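AT-less polyketide synthase (Streptomyces platensis subsp. rosaceus, PDB 4QYR) probably catalyses decarboxylative condensation of acyl chains in polyketide (isomigrastatin) assembly, the fragment being a ketosynthase domain with its following linker. Local coordinates at residues R72-F77 with A599-W604. Sequence-based numbering, arbitrary orientation.
Sequences RFDADF and ACDRYW
The backbone N of Ala-599 donates to OD2 of Asp-74 over 2.9 Å, a nearly straight bond (163° at the hydrogen) that meets the oxygen from well above the carboxylate plane. With CG anti to the backbone N (chi1 -159°), the carboxylate carbon of Asp-74 lies against CB of Ala-599, CG to CB 3.6 Å. Further along, the N of Phe-73 is hydrogen-bonded to the O of Asp-601 over 3.0 Å, bent to 138°; the same oxygen receives a CA-H...O contact from Arg-72 CA. Arg-72 and Arg-602 form an antiparallel non-hydrogen-bonded pair, and the short, weakly bonded strands 72-73 and 601-602 make a small two-stranded sheet apart from the large mixed sheet of the thiolase-type fold, bringing the chain's C-terminal tail back against the N-terminal part of the ketosynthase. The guanidinium of Arg-72 takes CB of Arg-602 over the centre of one face and the O of Cys-600 at its edge, whereas the guanidinium of Arg-602 forms a salt bridge with Asp-71. Tyr-603 lays its ring edge against the O of Phe-73, CE2 at 3.3 Å, and its CZ lies 3.7 Å from CB of Ala-75; helix 82-86 also touches this tyrosine, while helix 90-106 packs on Phe-73.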
ATOM      1  N   ARG A  72     -12.030   8.887 -22.623  1.00 41.98           N
ATOM      2  CA  ARG A  72     -13.086   7.973 -23.052  1.00 42.24           C
ATOM      3  C   ARG A  72     -13.290   6.878 -22.018  1.00 43.85           C
ATOM      4  O   ARG A  72     -12.338   6.471 -21.342  1.00 46.63           O
ATOM      5  CB  ARG A  72     -12.757   7.384 -24.419  1.00 39.82           C
ATOM      6  CG  ARG A  72     -12.249   8.412 -25.379  1.00 46.15           C
ATOM      7  CD  ARG A  72     -13.395   9.249 -25.907  1.00 58.28           C
ATOM      8  NE  ARG A  72     -12.943  10.539 -26.412  1.00 66.96           N
ATOM      9  CZ  ARG A  72     -13.526  11.193 -27.409  1.00 70.43           C
ATOM     10  NH1 ARG A  72     -13.053  12.375 -27.796  1.00 72.60           N
ATOM     11  NH2 ARG A  72     -14.573  10.657 -28.022  1.00 69.52           N
ATOM     12  N   PHE A  73     -14.532   6.412 -21.888  1.00 37.49           N
ATOM     13  CA  PHE A  73     -14.915   5.494 -20.813  1.00 39.41           C
ATOM     14  C   PHE A  73     -16.331   4.997 -21.016  1.00 39.95           C
ATOM     15  O   PHE A  73     -17.200   5.760 -21.436  1.00 42.47           O
ATOM     16  CB  PHE A  73     -14.806   6.191 -19.458  1.00 40.23           C
ATOM     17  CG  PHE A  73     -15.188   5.333 -18.279  1.00 38.34           C
ATOM     18  CD1 PHE A  73     -14.576   4.109 -18.068  1.00 34.19           C
ATOM     19  CD2 PHE A  73     -16.136   5.779 -17.357  1.00 39.24           C
ATOM     20  CE1 PHE A  73     -14.905   3.325 -16.967  1.00 31.49           C
ATOM     21  CE2 PHE A  73     -16.478   5.000 -16.262  1.00 39.01           C
ATOM     22  CZ  PHE A  73     -15.855   3.761 -16.071  1.00 37.44           C
ATOM     23  N   ASP A  74     -16.566   3.723 -20.720  1.00 38.22           N
ATOM     24  CA  ASP A  74     -17.898   3.146 -20.854  1.00 39.97           C
ATOM     25  C   ASP A  74     -18.547   3.164 -19.483  1.00 45.54           C
ATOM     26  O   ASP A  74     -18.439   2.194 -18.730  1.00 44.81           O
ATOM     27  CB  ASP A  74     -17.817   1.726 -21.396  1.00 40.69           C
ATOM     28  CG  ASP A  74     -19.099   1.263 -22.021  1.00 49.03           C
ATOM     29  OD1 ASP A  74     -20.143   1.937 -21.842  1.00 52.05           O
ATOM     30  OD2 ASP A  74     -19.055   0.211 -22.701  1.00 51.37           O
ATOM     31  N   ALA A  75     -19.201   4.276 -19.145  1.00 47.83           N
ATOM     32  CA  ALA A  75     -19.713   4.463 -17.793  1.00 41.68           C
ATOM     33  C   ALA A  75     -20.980   3.654 -17.585  1.00 44.80           C
ATOM     34  O   ALA A  75     -21.276   3.251 -16.465  1.00 49.38           O
ATOM     35  CB  ALA A  75     -19.963   5.922 -17.509  1.00 39.48           C
ATOM     36  N   ASP A  76     -21.724   3.402 -18.655  1.00 42.85           N
ATOM     37  CA  ASP A  76     -22.904   2.549 -18.537  1.00 51.82           C
ATOM     38  C   ASP A  76     -22.551   1.114 -18.254  1.00 50.35           C
ATOM     39  O   ASP A  76     -23.311   0.397 -17.610  1.00 53.57           O
ATOM     40  CB  ASP A  76     -23.747   2.607 -19.800  1.00 61.84           C
ATOM     41  CG  ASP A  76     -24.144   3.992 -20.126  1.00 75.31           C
ATOM     42  OD1 ASP A  76     -25.290   4.362 -19.795  1.00 80.85           O
ATOM     43  OD2 ASP A  76     -23.288   4.721 -20.671  1.00 81.08           O
ATOM     44  N   PHE A  77     -21.415   0.686 -18.771  1.00 38.88           N
ATOM     45  CA  PHE A  77     -20.958  -0.655 -18.516  1.00 37.52           C
ATOM     46  C   PHE A  77     -20.868  -0.897 -17.006  1.00 50.65           C
ATOM     47  O   PHE A  77     -21.241  -1.964 -16.519  1.00 51.73           O
ATOM     48  CB  PHE A  77     -19.612  -0.882 -19.193  1.00 37.57           C
ATOM     49  CG  PHE A  77     -19.127  -2.298 -19.120  1.00 35.05           C
ATOM     50  CD1 PHE A  77     -19.323  -3.161 -20.172  1.00 38.86           C
ATOM     51  CD2 PHE A  77     -18.476  -2.760 -17.995  1.00 33.44           C
ATOM     52  CE1 PHE A  77     -18.876  -4.452 -20.104  1.00 38.03           C
ATOM     53  CE2 PHE A  77     -18.041  -4.045 -17.922  1.00 34.88           C
ATOM     54  CZ  PHE A  77     -18.239  -4.893 -18.973  1.00 36.82           C
ATOM     55  N   ALA A 599     -17.539   1.140 -25.050  1.00 43.61           N
ATOM     56  CA  ALA A 599     -17.963   2.374 -25.721  1.00 45.44           C
ATOM     57  C   ALA A 599     -16.978   3.524 -25.501  1.00 55.54           C
ATOM     58  O   ALA A 599     -16.322   3.599 -24.465  1.00 55.05           O
ATOM     59  CB  ALA A 599     -19.334   2.779 -25.253  1.00 46.68           C
ATOM     60  N   CYS A 600     -16.885   4.411 -26.488  1.00 53.38           N
ATOM     61  CA  CYS A 600     -15.943   5.528 -26.461  1.00 53.44           C
ATOM     62  C   CYS A 600     -16.646   6.836 -26.111  1.00 50.87           C
ATOM     63  O   CYS A 600     -16.527   7.825 -26.843  1.00 50.97           O
ATOM     64  CB  CYS A 600     -15.230   5.677 -27.818  1.00 59.26           C
ATOM     65  SG  CYS A 600     -14.051   4.356 -28.248  1.00137.46           S
ATOM     66  N   ASP A 601     -17.378   6.837 -25.002  1.00 48.19           N
ATOM     67  CA  ASP A 601     -18.083   8.035 -24.563  1.00 52.49           C
ATOM     68  C   ASP A 601     -17.091   8.984 -23.904  1.00 52.73           C
ATOM     69  O   ASP A 601     -16.167   8.542 -23.236  1.00 51.77           O
ATOM     70  CB  ASP A 601     -19.223   7.682 -23.600  1.00 56.40           C
ATOM     71  CG  ASP A 601     -20.291   6.780 -24.239  1.00 62.20           C
ATOM     72  OD1 ASP A 601     -20.714   7.029 -25.405  1.00 64.40           O
ATOM     73  OD2 ASP A 601     -20.719   5.824 -23.557  1.00 61.66           O
ATOM     74  N   ARG A 602     -17.277  10.286 -24.097  1.00 55.55           N
ATOM     75  CA  ARG A 602     -16.364  11.278 -23.524  1.00 48.04           C
ATOM     76  C   ARG A 602     -16.784  11.762 -22.129  1.00 47.46           C
ATOM     77  O   ARG A 602     -17.873  12.308 -21.944  1.00 49.03           O
ATOM     78  CB  ARG A 602     -16.238  12.480 -24.458  1.00 50.28           C
ATOM     79  CG  ARG A 602     -15.391  13.587 -23.876  1.00 52.21           C
ATOM     80  CD  ARG A 602     -15.739  14.939 -24.469  1.00 56.21           C
ATOM     81  NE  ARG A 602     -15.149  16.083 -23.762  1.00 55.50           N
ATOM     82  CZ  ARG A 602     -13.845  16.334 -23.669  1.00 54.61           C
ATOM     83  NH1 ARG A 602     -12.955  15.506 -24.213  1.00 53.15           N
ATOM     84  NH2 ARG A 602     -13.427  17.415 -23.023  1.00 51.93           N
ATOM     85  N   TYR A 603     -15.914  11.573 -21.143  1.00 48.01           N
ATOM     86  CA  TYR A 603     -16.169  12.096 -19.798  1.00 44.86           C
ATOM     87  C   TYR A 603     -14.975  12.908 -19.332  1.00 47.43           C
ATOM     88  O   TYR A 603     -13.931  12.355 -18.966  1.00 42.85           O
ATOM     89  CB  TYR A 603     -16.475  10.968 -18.805  1.00 43.18           C
ATOM     90  CG  TYR A 603     -17.726  10.197 -19.147  1.00 44.12           C
ATOM     91  CD1 TYR A 603     -18.963  10.594 -18.655  1.00 45.51           C
ATOM     92  CD2 TYR A 603     -17.674   9.084 -19.975  1.00 43.78           C
ATOM     93  CE1 TYR A 603     -20.114   9.899 -18.968  1.00 54.81           C
ATOM     94  CE2 TYR A 603     -18.824   8.384 -20.302  1.00 50.29           C
ATOM     95  CZ  TYR A 603     -20.045   8.794 -19.797  1.00 54.38           C
ATOM     96  OH  TYR A 603     -21.200   8.103 -20.120  1.00 57.63           O
ATOM     97  N   TRP A 604     -15.129  14.227 -19.367  1.00 45.71           N
ATOM     98  CA  TRP A 604     -14.063  15.116 -18.944  1.00 50.97           C
ATOM     99  C   TRP A 604     -14.563  16.087 -17.871  1.00 54.53           C
ATOM    100  O   TRP A 604     -15.630  15.892 -17.278  1.00 54.88           O
ATOM    101  CB  TRP A 604     -13.492  15.871 -20.150  1.00 46.83           C
ATOM    102  CG  TRP A 604     -12.078  16.355 -19.963  1.00 45.97           C
ATOM    103  CD1 TRP A 604     -11.642  17.651 -19.969  1.00 54.46           C
ATOM    104  CD2 TRP A 604     -10.922  15.546 -19.712  1.00 43.75           C
ATOM    105  NE1 TRP A 604     -10.284  17.697 -19.748  1.00 45.97           N
ATOM    106  CE2 TRP A 604      -9.820  16.418 -19.585  1.00 43.81           C
ATOM    107  CE3 TRP A 604     -10.713  14.164 -19.565  1.00 41.84           C
ATOM    108  CZ2 TRP A 604      -8.530  15.956 -19.329  1.00 42.04           C
ATOM    109  CZ3 TRP A 604      -9.430  13.705 -19.321  1.00 40.11           C
ATOM    110  CH2 TRP A 604      -8.355  14.597 -19.204  1.00 40.22           C
TER